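PDB 4XLZ: uncharacterized protein, which probably removes an acetyl group from N,N'-diacetylchitobiose, as a metal-binding deacetylase of the CE-14 family. Local coordinates for residues A[63-68]-A[105-110]; A[191-196]-A[235-240]; A[97-102]-A[209-214]. One frame throughout, in Å; residues are numbered along the deposited sequence.

How the contacts relate
Contact 1 and contact 3 share one beta-alpha-beta unit: contact 1 joins its two strands, and contact 3 sets the end of its connecting helix, 81-99, against helix 205-213. The two contacts touch, the Y64 ring lying against V101 and its hydroxyl against L99. Contact 2, on the other side of the chain's centre from contact 1, ties a loop to helix 221-240. Backbone bonds dominate contact 1, which adds the outermost strand of the parallel sheet and is buried. Contact 2 has one hydrogen bond, from a tyrosine hydroxyl, with proline and ring packing round it, and its loop binds a cadmium ion shared with a neighbouring subunit. Contact 3 is leucine and alanine packing with an exposed lysine, K210, and meets no other subunit.

Contact 1 (A[63-68]-A[105-110]); sequences IYICMT and YWLNYR
I65 pairs with Y105 and C66 with W106 where segments 63-68 and 105-109 run parallel, their axes 5° from one another, on the two strands of a beta-alpha-beta crossover through helix 81-99. Backbone bonds carry most of it. Y64 O accepts from Y105 N, C66 N donates to Y105 O at 2.8 Å, and L107 N donates to C66 O at 3.0 Å. There the register slips by one residue, a beta bulge, and T68 pairs with Y109. The bond from Y109 N to M67 O is longer, 3.3 Å, and bent to 136°. A water bridges the bulge, accepting from N108 N and donating to C66 O and, weakly, to T68 O.

Apolar contacts come next. I63 CG2 sits at the edge of the Y105 ring, 3.8 Å from CD1. L107 CG lies 3.9 Å from I65 CG2, and L107 CD1 is 3.7 Å from CE of the selenomethionine M67, whose side chain runs beside it in the same direction. An alanine in place of L107 would probably leave M67 CE and I65 CG2 without this neighbour and open a gap beside I173 of the second subunit.

Sulfur meets an indole on the face that holds C66 and W106, where R89 also makes a cation-pi contact with the indole. C66 SG, anti to the backbone N (chi1 -169°), comes obliquely to the six-membered ring, 3.7 Å from W106 CZ3.

Contact 2 (A[191-196]-A[235-240]); sequences YTHKPN and TMFYGE. With CD (cadmium ion), chain J.
Y238 reaches from helix 221-240 to the loop 191-196, where its hydroxyl donates a short hydrogen bond to T192 O, 2.5 Å from OH. The donor is tilted 28° out of the carbonyl plane, and the oxygen lies at the edge of the ring, beside CE1 and CZ. The loop folds there into an ST turn, and just after it P195 meets the same tyrosine: P195 CG rests at the ring edge, 3.8 Å from Y238 CE1. One face of the ring has F237 CD1 above it, 3.7 Å from its plane and offset toward the rim, so neighbouring residues of the helix pack against each other as well as facing the loop. Y238 CG is anti to the carbonyl carbon (chi1 -69°), which starts the ring on its way from the helix to the loop.

The next shell probably helps to hold T192, whose carbonyl Y238 uses. T192 OG1 accepts from K194 N at 3.1 Å, closing the turn, and is also hydrogen-bonded to D140 OD1. Ahead of it, Y191 OH bonds D43, a ligand of another cadmium ion, so the loop also reaches toward that metal site.

Farther out the fourth subunit closes over the contact, its P262 packing on H193, F237 and Y238. H193 is deposited in two conformers; in the one described here the ring bonds a cadmium ion that D265 of the fourth subunit also binds. Three waters lie in that metal's shell, and H193 NE2 is 2.2 Å from the cadmium.

Contact 3 (A[97-102]-A[209-214]); sequences KLLGVR and LKAIRA
L98 meets A211, K210 and A214 where the last turn of helix 81-99 faces helix 205-213. Its CB points toward the second helix, and CG stands anti to the carbonyl carbon (chi1 -59°), with the closest approaches left to the two methyls beyond. CD1 makes most of the contact. It comes 3.9 Å from A211 CA, landing on the backbone of the opposing helix, and 4.1 Å from K210 CG. More loosely, the same methyl lies 4.4 Å from A214 CB, one turn further along. The other branch, CD2, comes 4.0 Å from K210 NZ. That lysine is extended beyond CG and crosses the leucine at about a right angle, so that its aliphatic stem and its ammonium end meet different methyls of L98.

The small side chain of A211 is consistent with the close approach of the two helices here, L98 CA and A211 CA being 6.2 Å apart. This is helix-to-helix packing on the flank of the parallel sheet, made where helix 81-99 ends in a Schellman motif. G100, with its positive phi of 88°, turns the chain out of the helix and donates from its N to K97 O.

L99 also meets A211. Its CD2 is 3.7 Å from A211 CB, with CG only slightly farther at 3.8 Å and CD1 also close, so the alanine methyl touches the whole forked end of the leucine. Behind it L99 packs on I52 of helix 43-57 and on Y64 of strand 61-68. One polar tie runs beside the leucines: A211 O is hydrogen-bonded to S95 OG, one turn back along helix 81-99.

Contact 1 (A[63-68]-A[105-110])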
# COMPACT_ATOMS: atom_id res chain seq x y z
N ILE A 63 -21.74 -4.21 24.04
CA ILE A 63 -20.56 -3.34 23.85
C ILE A 63 -20.45 -2.93 22.36
O ILE A 63 -20.71 -3.79 21.54
CB ILE A 63 -19.27 -4.17 24.23
CG1 ILE A 63 -19.40 -4.53 25.77
CG2 ILE A 63 -18.00 -3.37 23.92
CD1 ILE A 63 -18.37 -5.66 26.09
N TYR A 64 -20.11 -1.71 22.12
CA TYR A 64 -19.95 -1.27 20.66
C TYR A 64 -18.44 -1.26 20.35
O TYR A 64 -17.58 -0.94 21.19
CB TYR A 64 -20.36 0.16 20.49
CG TYR A 64 -21.87 0.39 20.51
CD1 TYR A 64 -22.80 -0.61 20.70
CD2 TYR A 64 -22.24 1.71 20.32
CE1 TYR A 64 -24.24 -0.28 20.66
CE2 TYR A 64 -23.64 2.06 20.27
CZ TYR A 64 -24.52 1.05 20.46
OH TYR A 64 -25.89 1.36 20.48
N ILE A 65 -18.18 -1.62 19.07
CA ILE A 65 -16.91 -1.19 18.44
C ILE A 65 -17.30 -0.26 17.29
O ILE A 65 -18.12 -0.71 16.45
CB ILE A 65 -16.12 -2.36 17.86
CG1 ILE A 65 -15.69 -3.29 19.00
CG2 ILE A 65 -14.83 -1.79 17.19
CD1 ILE A 65 -15.04 -4.66 18.48
N CYS A 66 -16.81 0.95 17.31
CA CYS A 66 -17.09 1.90 16.22
C CYS A 66 -15.82 1.99 15.41
O CYS A 66 -14.77 2.40 15.87
CB CYS A 66 -17.54 3.26 16.83
SG CYS A 66 -18.19 4.32 15.49
N MSE A 67 -15.96 1.68 14.11
CA MSE A 67 -14.70 1.56 13.28
C MSE A 67 -14.10 2.88 12.91
O MSE A 67 -12.90 3.04 12.84
CB MSE A 67 -15.07 0.91 11.92
CG MSE A 67 -15.81 -0.45 12.01
SE MSE A 67 -14.75 -1.80 12.98
CE MSE A 67 -13.34 -2.02 11.74
N THR A 68 -14.94 3.93 12.72
CA THR A 68 -14.49 5.22 12.26
C THR A 68 -15.00 6.38 13.14
O THR A 68 -15.81 6.17 14.08
CB THR A 68 -14.83 5.56 10.79
OG1 THR A 68 -16.25 5.90 10.73
CG2 THR A 68 -14.56 4.41 9.83
N TYR A 105 -15.75 0.90 22.22
CA TYR A 105 -14.35 1.03 21.74
C TYR A 105 -14.31 1.83 20.44
O TYR A 105 -15.10 1.45 19.52
CB TYR A 105 -13.77 -0.35 21.41
CG TYR A 105 -13.54 -1.23 22.60
CD1 TYR A 105 -14.57 -2.05 23.16
CD2 TYR A 105 -12.24 -1.33 23.13
CE1 TYR A 105 -14.26 -2.89 24.25
CE2 TYR A 105 -11.98 -2.16 24.21
CZ TYR A 105 -12.96 -2.93 24.73
OH TYR A 105 -12.67 -3.80 25.80
N TRP A 106 -13.52 2.82 20.38
CA TRP A 106 -13.42 3.70 19.20
C TRP A 106 -12.15 3.37 18.49
O TRP A 106 -11.03 3.59 19.00
CB TRP A 106 -13.33 5.18 19.63
CG TRP A 106 -14.58 5.66 20.39
CD1 TRP A 106 -14.71 5.71 21.76
CD2 TRP A 106 -15.77 6.10 19.82
NE1 TRP A 106 -16.00 6.32 22.04
CE2 TRP A 106 -16.62 6.49 20.85
CE3 TRP A 106 -16.18 6.24 18.49
CZ2 TRP A 106 -17.91 7.05 20.60
CZ3 TRP A 106 -17.46 6.80 18.18
CH2 TRP A 106 -18.28 7.18 19.28
N LEU A 107 -12.22 2.78 17.31
CA LEU A 107 -10.93 2.48 16.59
C LEU A 107 -10.35 3.68 15.99
O LEU A 107 -9.13 3.70 15.68
CB LEU A 107 -11.19 1.46 15.45
CG LEU A 107 -11.72 0.11 15.92
CD1 LEU A 107 -11.54 -0.88 14.74
CD2 LEU A 107 -11.02 -0.52 17.16
N ASN A 108 -11.15 4.76 15.72
CA ASN A 108 -10.70 6.05 15.25
C ASN A 108 -10.06 6.10 13.84
O ASN A 108 -9.45 7.06 13.53
CB ASN A 108 -9.68 6.74 16.26
CG ASN A 108 -10.38 7.16 17.62
OD1 ASN A 108 -9.91 6.78 18.69
ND2 ASN A 108 -11.31 7.84 17.51
N TYR A 109 -10.38 5.10 13.06
CA TYR A 109 -9.99 5.29 11.62
C TYR A 109 -10.85 6.45 11.03
O TYR A 109 -12.00 6.66 11.48
CB TYR A 109 -10.21 3.95 10.79
CG TYR A 109 -9.21 2.90 11.28
CD1 TYR A 109 -7.91 2.98 10.80
CD2 TYR A 109 -9.61 1.90 12.11
CE1 TYR A 109 -6.92 2.09 11.25
CE2 TYR A 109 -8.64 0.90 12.54
CZ TYR A 109 -7.34 1.10 12.13
OH TYR A 109 -6.42 0.19 12.66
N ARG A 110 -10.28 7.20 10.12
CA ARG A 110 -11.05 8.33 9.63
C ARG A 110 -12.17 7.82 8.70
O ARG A 110 -12.02 6.97 7.84
CB ARG A 110 -10.18 9.31 8.84
CG ARG A 110 -11.03 10.57 8.45
CD ARG A 110 -10.07 11.68 7.85
NE ARG A 110 -9.19 12.21 8.98
CZ ARG A 110 -8.20 13.06 8.76
NH1 ARG A 110 -7.91 13.47 7.52
NH2 ARG A 110 -7.45 13.50 9.77
O HOH W 1 -13.95 5.28 16.07

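Contact 2 (A[191-196]-A[235-240])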
# COMPACT_ATOMS: atom_id res chain seq x y z
N TYR A 191 -28.52 -4.71 8.67
CA TYR A 191 -28.49 -4.02 7.39
C TYR A 191 -28.52 -5.06 6.24
O TYR A 191 -27.63 -5.03 5.33
CB TYR A 191 -27.30 -3.06 7.24
CG TYR A 191 -27.29 -1.73 7.99
CD1 TYR A 191 -28.49 -1.02 8.22
CD2 TYR A 191 -26.08 -1.19 8.43
CE1 TYR A 191 -28.44 0.20 8.86
CE2 TYR A 191 -26.00 0.07 9.09
CZ TYR A 191 -27.23 0.73 9.30
OH TYR A 191 -27.11 1.97 9.79
N THR A 192 -29.49 -6.00 6.32
CA THR A 192 -29.48 -7.16 5.40
C THR A 192 -30.72 -7.22 4.54
O THR A 192 -31.85 -6.92 5.05
CB THR A 192 -29.27 -8.43 6.20
OG1 THR A 192 -29.13 -9.53 5.27
CG2 THR A 192 -30.43 -8.78 7.20
N HIS A 193 -30.51 -7.53 3.28
CA HIS A 193 -31.64 -7.84 2.34
C HIS A 193 -32.14 -9.31 2.54
O HIS A 193 -33.21 -9.65 1.97
CB HIS A 193 -31.15 -7.56 0.90
CG HIS A 193 -32.08 -7.96 -0.22
ND1 HIS A 193 -31.69 -8.86 -1.18
CD2 HIS A 193 -33.32 -7.53 -0.59
CE1 HIS A 193 -32.66 -9.01 -2.07
NE2 HIS A 193 -33.67 -8.24 -1.72
N LYS A 194 -31.34 -10.15 3.21
CA LYS A 194 -31.72 -11.58 3.30
C LYS A 194 -31.82 -11.99 4.76
O LYS A 194 -31.11 -12.89 5.27
CB LYS A 194 -30.68 -12.48 2.54
CG LYS A 194 -30.75 -12.28 1.00
CD LYS A 194 -32.04 -12.93 0.43
CE LYS A 194 -32.13 -12.77 -1.11
NZ LYS A 194 -33.45 -13.34 -1.47
N PRO A 195 -32.68 -11.34 5.56
CA PRO A 195 -32.72 -11.74 6.95
C PRO A 195 -33.37 -13.12 7.07
O PRO A 195 -34.25 -13.48 6.25
CB PRO A 195 -33.68 -10.66 7.58
CG PRO A 195 -34.62 -10.32 6.39
CD PRO A 195 -33.72 -10.32 5.12
N ASN A 196 -32.99 -13.82 8.11
CA ASN A 196 -33.66 -15.12 8.44
C ASN A 196 -34.12 -15.15 9.87
O ASN A 196 -34.62 -16.20 10.35
CB ASN A 196 -32.89 -16.36 8.02
CG ASN A 196 -31.47 -16.34 8.50
OD1 ASN A 196 -31.11 -15.66 9.42
ND2 ASN A 196 -30.70 -17.23 7.91
N THR A 235 -38.27 -0.67 8.72
CA THR A 235 -38.81 -1.55 9.82
C THR A 235 -40.08 -2.29 9.43
O THR A 235 -40.33 -3.35 9.94
CB THR A 235 -38.98 -0.75 11.14
OG1 THR A 235 -39.77 0.37 10.88
CG2 THR A 235 -37.58 -0.07 11.38
N MSE A 236 -40.87 -1.66 8.53
CA MSE A 236 -42.03 -2.38 7.99
C MSE A 236 -41.64 -3.52 7.09
O MSE A 236 -42.24 -4.56 7.10
CB MSE A 236 -43.02 -1.44 7.32
CG MSE A 236 -43.52 -0.42 8.35
SE MSE A 236 -44.65 0.97 7.43
CE MSE A 236 -46.04 -0.25 7.04
N PHE A 237 -40.61 -3.29 6.28
CA PHE A 237 -40.09 -4.35 5.42
C PHE A 237 -39.77 -5.60 6.26
O PHE A 237 -40.16 -6.68 5.88
CB PHE A 237 -38.80 -3.79 4.71
CG PHE A 237 -38.01 -4.81 3.92
CD1 PHE A 237 -36.83 -5.38 4.46
CD2 PHE A 237 -38.45 -5.20 2.66
CE1 PHE A 237 -36.10 -6.36 3.71
CE2 PHE A 237 -37.67 -6.11 1.87
CZ PHE A 237 -36.49 -6.68 2.41
N TYR A 238 -39.06 -5.39 7.38
CA TYR A 238 -38.73 -6.54 8.22
C TYR A 238 -39.93 -7.08 9.01
O TYR A 238 -40.17 -8.30 9.08
CB TYR A 238 -37.62 -6.12 9.22
CG TYR A 238 -36.26 -5.86 8.51
CD1 TYR A 238 -35.70 -6.87 7.75
CD2 TYR A 238 -35.61 -4.66 8.71
CE1 TYR A 238 -34.45 -6.57 7.07
CE2 TYR A 238 -34.42 -4.37 8.09
CZ TYR A 238 -33.84 -5.39 7.32
OH TYR A 238 -32.59 -5.11 6.68
N GLY A 239 -40.70 -6.14 9.60
CA GLY A 239 -41.77 -6.63 10.48
C GLY A 239 -42.83 -7.41 9.66
O GLY A 239 -43.35 -8.42 10.18
N GLU A 240 -43.11 -6.98 8.42
CA GLU A 240 -44.14 -7.69 7.58
C GLU A 240 -43.78 -9.16 7.36
O GLU A 240 -44.65 -10.05 7.29
CB GLU A 240 -44.33 -6.94 6.33
CG GLU A 240 -45.60 -7.34 5.58
CD GLU A 240 -45.93 -6.35 4.48
OE1 GLU A 240 -45.71 -6.65 3.30
OE2 GLU A 240 -46.37 -5.23 4.85
CD CD J . -35.44 -7.99 -3.06
O HOH W 2 -34.06 -9.64 -3.65
O HOH W 3 -36.68 -9.32 -4.43
O HOH W 4 -36.88 -6.94 -1.42

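Contact 3 (A[97-102]-A[209-214])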
# COMPACT_ATOMS: atom_id res chain seq x y z
N LYS A 97 -26.48 5.50 25.94
CA LYS A 97 -27.11 5.54 27.31
C LYS A 97 -28.62 5.19 27.18
O LYS A 97 -29.14 4.34 27.96
CB LYS A 97 -26.90 6.91 27.91
CG LYS A 97 -27.42 6.94 29.37
CD LYS A 97 -26.89 8.30 29.95
CE LYS A 97 -27.92 9.06 30.90
NZ LYS A 97 -28.35 8.23 32.05
N LEU A 98 -29.29 5.73 26.16
CA LEU A 98 -30.73 5.38 25.97
C LEU A 98 -30.99 3.95 25.70
O LEU A 98 -32.04 3.37 26.04
CB LEU A 98 -31.34 6.20 24.86
CG LEU A 98 -31.32 7.74 25.00
CD1 LEU A 98 -31.58 8.59 23.71
CD2 LEU A 98 -32.48 8.05 26.04
N LEU A 99 -30.01 3.28 25.03
CA LEU A 99 -30.17 1.89 24.69
C LEU A 99 -29.57 0.87 25.68
O LEU A 99 -29.65 -0.33 25.45
CB LEU A 99 -29.52 1.64 23.24
CG LEU A 99 -30.16 2.54 22.18
CD1 LEU A 99 -29.48 2.22 20.81
CD2 LEU A 99 -31.67 2.20 22.05
N GLY A 100 -28.97 1.37 26.79
CA GLY A 100 -28.46 0.44 27.83
C GLY A 100 -27.04 -0.02 27.56
O GLY A 100 -26.58 -0.93 28.23
N VAL A 101 -26.40 0.71 26.63
CA VAL A 101 -24.97 0.28 26.32
C VAL A 101 -24.02 1.11 27.20
O VAL A 101 -24.12 2.37 27.23
CB VAL A 101 -24.76 0.57 24.77
CG1 VAL A 101 -23.18 0.42 24.36
CG2 VAL A 101 -25.63 -0.29 23.99
N ARG A 102 -23.02 0.42 27.78
CA ARG A 102 -22.17 1.16 28.69
C ARG A 102 -20.71 1.18 28.27
O ARG A 102 -19.87 1.68 29.02
CB ARG A 102 -22.14 0.45 30.09
CG ARG A 102 -23.53 0.52 30.81
CD ARG A 102 -23.61 -0.50 31.98
NE ARG A 102 -25.03 -0.90 32.10
CZ ARG A 102 -26.00 -0.15 32.65
NH1 ARG A 102 -25.73 1.04 33.20
NH2 ARG A 102 -27.25 -0.58 32.68
N LEU A 209 -36.18 5.57 17.54
CA LEU A 209 -36.01 6.78 16.83
C LEU A 209 -35.42 7.93 17.68
O LEU A 209 -34.67 8.77 17.17
CB LEU A 209 -37.41 7.31 16.25
CG LEU A 209 -37.98 6.28 15.30
CD1 LEU A 209 -39.39 6.86 14.85
CD2 LEU A 209 -37.22 6.31 13.95
N LYS A 210 -35.73 7.92 19.00
CA LYS A 210 -35.10 8.91 19.86
C LYS A 210 -33.54 8.70 19.93
O LYS A 210 -32.78 9.72 19.96
CB LYS A 210 -35.76 8.82 21.26
CG LYS A 210 -35.17 9.83 22.23
CD LYS A 210 -35.80 9.64 23.70
CE LYS A 210 -35.30 10.84 24.52
NZ LYS A 210 -35.67 10.51 25.95
N ALA A 211 -33.19 7.41 20.05
CA ALA A 211 -31.74 7.10 20.09
C ALA A 211 -31.05 7.47 18.81
O ALA A 211 -29.84 7.85 18.79
CB ALA A 211 -31.54 5.60 20.48
N ILE A 212 -31.75 7.34 17.68
CA ILE A 212 -31.16 7.84 16.40
C ILE A 212 -31.00 9.36 16.34
O ILE A 212 -29.98 9.93 16.00
CB ILE A 212 -31.97 7.27 15.19
CG1 ILE A 212 -31.85 5.74 15.27
CG2 ILE A 212 -31.50 7.90 13.90
CD1 ILE A 212 -32.92 5.05 14.26
N ARG A 213 -32.12 10.07 16.79
CA ARG A 213 -32.08 11.51 16.70
C ARG A 213 -31.10 12.15 17.69
O ARG A 213 -30.72 13.33 17.49
CB ARG A 213 -33.56 12.07 16.92
CG ARG A 213 -34.40 11.91 15.71
CD ARG A 213 -35.35 13.18 15.49
NE ARG A 213 -34.60 14.27 14.94
CZ ARG A 213 -35.09 15.42 14.45
NH1 ARG A 213 -36.46 15.69 14.50
NH2 ARG A 213 -34.29 16.34 14.04
N ALA A 214 -30.66 11.36 18.71
CA ALA A 214 -29.61 11.82 19.60
C ALA A 214 -28.29 12.20 18.83
O ALA A 214 -27.49 13.04 19.29
CB ALA A 214 -29.28 10.80 20.63